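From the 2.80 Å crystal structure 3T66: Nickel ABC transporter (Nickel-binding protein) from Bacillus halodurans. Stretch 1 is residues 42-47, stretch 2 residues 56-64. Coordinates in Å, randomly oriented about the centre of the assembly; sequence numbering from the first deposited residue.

Stretch 1 42-47: TETLVR
Stretch 2 56-64: APWLAESWD

The two stretches run antiparallel. Residues 46-47 and 56-57 form paired strands. The two stretches bury 620 Å² between them, both sides summed.

Ala 56 pairs with Arg 47 in a hydrogen-bonded bridge, Ala 56 CA to Arg 47 CA 5.3 Å. Ala 56 N donates to Arg 47 O at 2.8 Å, and Arg 47 N donates to Ala 56 O at 2.9 Å. Both bonds are nearly straight. Both residues are extended, with phi/psi of -123/153 for Ala 56 and -139/168 for Arg 47. Their side chains share one face of the sheet.

Pro 57 (-69/143) faces Val 46 (-151/151) in a non-hydrogen-bonded pair, Pro 57 CA to Val 46 CA 4.6 Å. The side chains diverge. The ring is C-gamma endo, and the CA-to-CB bond points away from stretch 1.

Trp 58 leaves the strand with phi/psi -125/-89. Trp 58 N donates to Leu 45 O at 3.2 Å. The CA-to-CB bond points toward stretch 1, with chi1 t (-154°) and chi2 4°. The indole lies between Glu 43 and Arg 47, which cover opposite faces. Glu 43 CB (chi1 m, chi2 t) lies 3.8 Å from the centroid of the Trp 58 six-membered ring, a CH-pi contact. Arg 47 CD (p, t, m, then chi4 119°) lies 3.6 Å from the centroid of the Trp 58 five-membered ring. Arg 47 CZ sits 4.6 Å from the centroid of the Trp 58 six-membered ring, a cation-pi contact that sets positive charge against the pi cloud. Thr 44 OG1 approaches the ring edge, 3.1 Å from Trp 58 CE3. Thr 44 has chi1 p, and Thr 44 OG1 donates to Val 46 O at 2.6 Å within stretch 1.

Leu 59 turns the chain with phi/psi -69/-28; Leu 45 has -66/-24. Leu 45 CA and Leu 59 CA are 4.3 Å apart. Leu 59 N makes a weak hydrogen bond to Thr 44 O at 3.4 Å. Both leucines are m, t, and Leu 45 CD2 meets Leu 59 CB at 4.2 Å in an apolar contact.

Ala 60 (-99/144) starts the next strand. Ala 60 N donates to Leu 45 O at 3.0 Å, so this carbonyl accepts from both Trp 58 and Ala 60. Ala 60 CB packs 4.2 Å from Leu 45 CB.

The CA-to-CB bonds of Glu 61 and Ser 62 point away, without contact to stretch 1. That of Trp 63 (chi1 p, chi2 98°) points toward it. Trp 63 CZ3 meets Val 46 CG2 at 3.3 Å, with valine chi1 130°. Asp 64 is out of reach and unmodelled beyond CB.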

# COMPACT_ATOMS: atom_id res chain seq x y z
N THR A 42 -7.82 3.73 -18.25
CA THR A 42 -8.92 3.85 -17.35
C THR A 42 -8.47 4.64 -16.13
O THR A 42 -7.28 4.58 -15.78
CB THR A 42 -9.40 2.39 -17.02
OG1 THR A 42 -10.65 2.14 -17.68
CG2 THR A 42 -9.57 2.12 -15.53
N GLU A 43 -9.39 5.38 -15.52
CA GLU A 43 -9.10 6.28 -14.39
C GLU A 43 -10.22 6.33 -13.35
O GLU A 43 -11.31 5.84 -13.58
CB GLU A 43 -8.90 7.69 -14.92
CG GLU A 43 -7.86 7.76 -15.98
CD GLU A 43 -7.86 9.07 -16.73
OE1 GLU A 43 -8.95 9.61 -17.00
OE2 GLU A 43 -6.76 9.58 -17.05
N THR A 44 -10.01 7.00 -12.23
CA THR A 44 -10.95 6.86 -11.13
C THR A 44 -11.50 8.23 -10.83
O THR A 44 -10.96 9.20 -11.36
CB THR A 44 -10.22 6.33 -9.89
OG1 THR A 44 -9.03 7.10 -9.73
CG2 THR A 44 -9.86 4.80 -10.04
N LEU A 45 -12.53 8.33 -10.00
CA LEU A 45 -13.05 9.65 -9.64
C LEU A 45 -12.06 10.47 -8.83
O LEU A 45 -12.05 11.72 -8.81
CB LEU A 45 -14.36 9.52 -8.86
CG LEU A 45 -15.54 8.77 -9.49
CD1 LEU A 45 -16.76 8.66 -8.57
CD2 LEU A 45 -15.97 9.41 -10.76
N VAL A 46 -11.17 9.77 -8.17
CA VAL A 46 -10.38 10.41 -7.17
C VAL A 46 -9.10 9.65 -7.15
O VAL A 46 -9.11 8.51 -7.52
CB VAL A 46 -11.20 10.35 -5.90
CG1 VAL A 46 -10.44 9.84 -4.79
CG2 VAL A 46 -11.70 11.72 -5.61
N ARG A 47 -7.99 10.29 -6.80
CA ARG A 47 -6.64 9.70 -6.88
C ARG A 47 -5.84 10.08 -5.67
O ARG A 47 -6.23 10.95 -4.93
CB ARG A 47 -5.85 10.16 -8.13
CG ARG A 47 -5.88 11.70 -8.43
CD ARG A 47 -5.01 12.11 -9.61
NE ARG A 47 -3.61 11.71 -9.38
CZ ARG A 47 -2.89 10.87 -10.13
NH1 ARG A 47 -3.37 10.30 -11.24
NH2 ARG A 47 -1.63 10.61 -9.79
N ALA A 56 -7.04 13.35 -3.75
CA ALA A 56 -7.21 14.49 -4.65
C ALA A 56 -8.24 14.21 -5.75
O ALA A 56 -8.39 13.07 -6.20
CB ALA A 56 -5.93 14.84 -5.28
N PRO A 57 -8.89 15.22 -6.26
CA PRO A 57 -9.78 14.99 -7.38
C PRO A 57 -9.05 14.61 -8.64
O PRO A 57 -7.99 15.09 -8.91
CB PRO A 57 -10.44 16.34 -7.56
CG PRO A 57 -9.71 17.25 -6.74
CD PRO A 57 -9.20 16.50 -5.63
N TRP A 58 -9.65 13.71 -9.40
CA TRP A 58 -9.18 13.38 -10.71
C TRP A 58 -10.35 13.57 -11.64
O TRP A 58 -10.56 14.62 -12.13
CB TRP A 58 -8.71 11.95 -10.71
CG TRP A 58 -7.72 11.63 -11.70
CD1 TRP A 58 -7.13 12.46 -12.55
CD2 TRP A 58 -7.20 10.36 -11.96
NE1 TRP A 58 -6.28 11.80 -13.34
CE2 TRP A 58 -6.30 10.49 -12.99
CE3 TRP A 58 -7.42 9.11 -11.41
CZ2 TRP A 58 -5.61 9.43 -13.48
CZ3 TRP A 58 -6.74 8.07 -11.90
CH2 TRP A 58 -5.85 8.22 -12.93
N LEU A 59 -11.13 12.53 -11.84
CA LEU A 59 -12.30 12.59 -12.70
C LEU A 59 -13.36 13.43 -12.13
O LEU A 59 -14.20 13.93 -12.81
CB LEU A 59 -12.85 11.22 -12.97
CG LEU A 59 -12.14 10.40 -14.01
CD1 LEU A 59 -13.01 9.32 -14.45
CD2 LEU A 59 -11.76 11.22 -15.14
N ALA A 60 -13.37 13.50 -10.82
CA ALA A 60 -14.29 14.36 -10.09
C ALA A 60 -13.54 15.63 -9.71
O ALA A 60 -12.33 15.58 -9.41
CB ALA A 60 -14.79 13.67 -8.86
N GLU A 61 -14.25 16.76 -9.73
CA GLU A 61 -13.70 18.07 -9.29
C GLU A 61 -13.64 18.22 -7.77
O GLU A 61 -12.73 18.87 -7.24
CB GLU A 61 -14.63 19.17 -9.77
CG GLU A 61 -14.15 20.11 -10.83
CD GLU A 61 -15.35 20.90 -11.39
OE1 GLU A 61 -15.53 21.00 -12.65
OE2 GLU A 61 -16.18 21.39 -10.56
N SER A 62 -14.64 17.67 -7.09
CA SER A 62 -14.88 17.93 -5.65
C SER A 62 -15.98 17.07 -5.04
O SER A 62 -16.74 16.41 -5.74
CB SER A 62 -15.27 19.38 -5.42
OG SER A 62 -16.57 19.59 -5.95
N TRP A 63 -16.09 17.11 -3.72
CA TRP A 63 -17.11 16.34 -3.04
C TRP A 63 -17.55 17.03 -1.77
O TRP A 63 -16.87 17.96 -1.37
CB TRP A 63 -16.59 14.93 -2.76
CG TRP A 63 -15.21 14.82 -2.18
CD1 TRP A 63 -14.90 14.66 -0.87
CD2 TRP A 63 -13.97 14.80 -2.89
NE1 TRP A 63 -13.55 14.55 -0.70
CE2 TRP A 63 -12.94 14.64 -1.92
CE3 TRP A 63 -13.62 14.89 -4.24
CZ2 TRP A 63 -11.59 14.56 -2.25
CZ3 TRP A 63 -12.24 14.84 -4.58
CH2 TRP A 63 -11.25 14.68 -3.58
N ASP A 64 -18.67 16.64 -1.14
CA ASP A 64 -18.96 17.13 0.24
C ASP A 64 -19.83 16.14 1.00
O ASP A 64 -20.56 15.35 0.39
CB ASP A 64 -19.60 18.55 0.28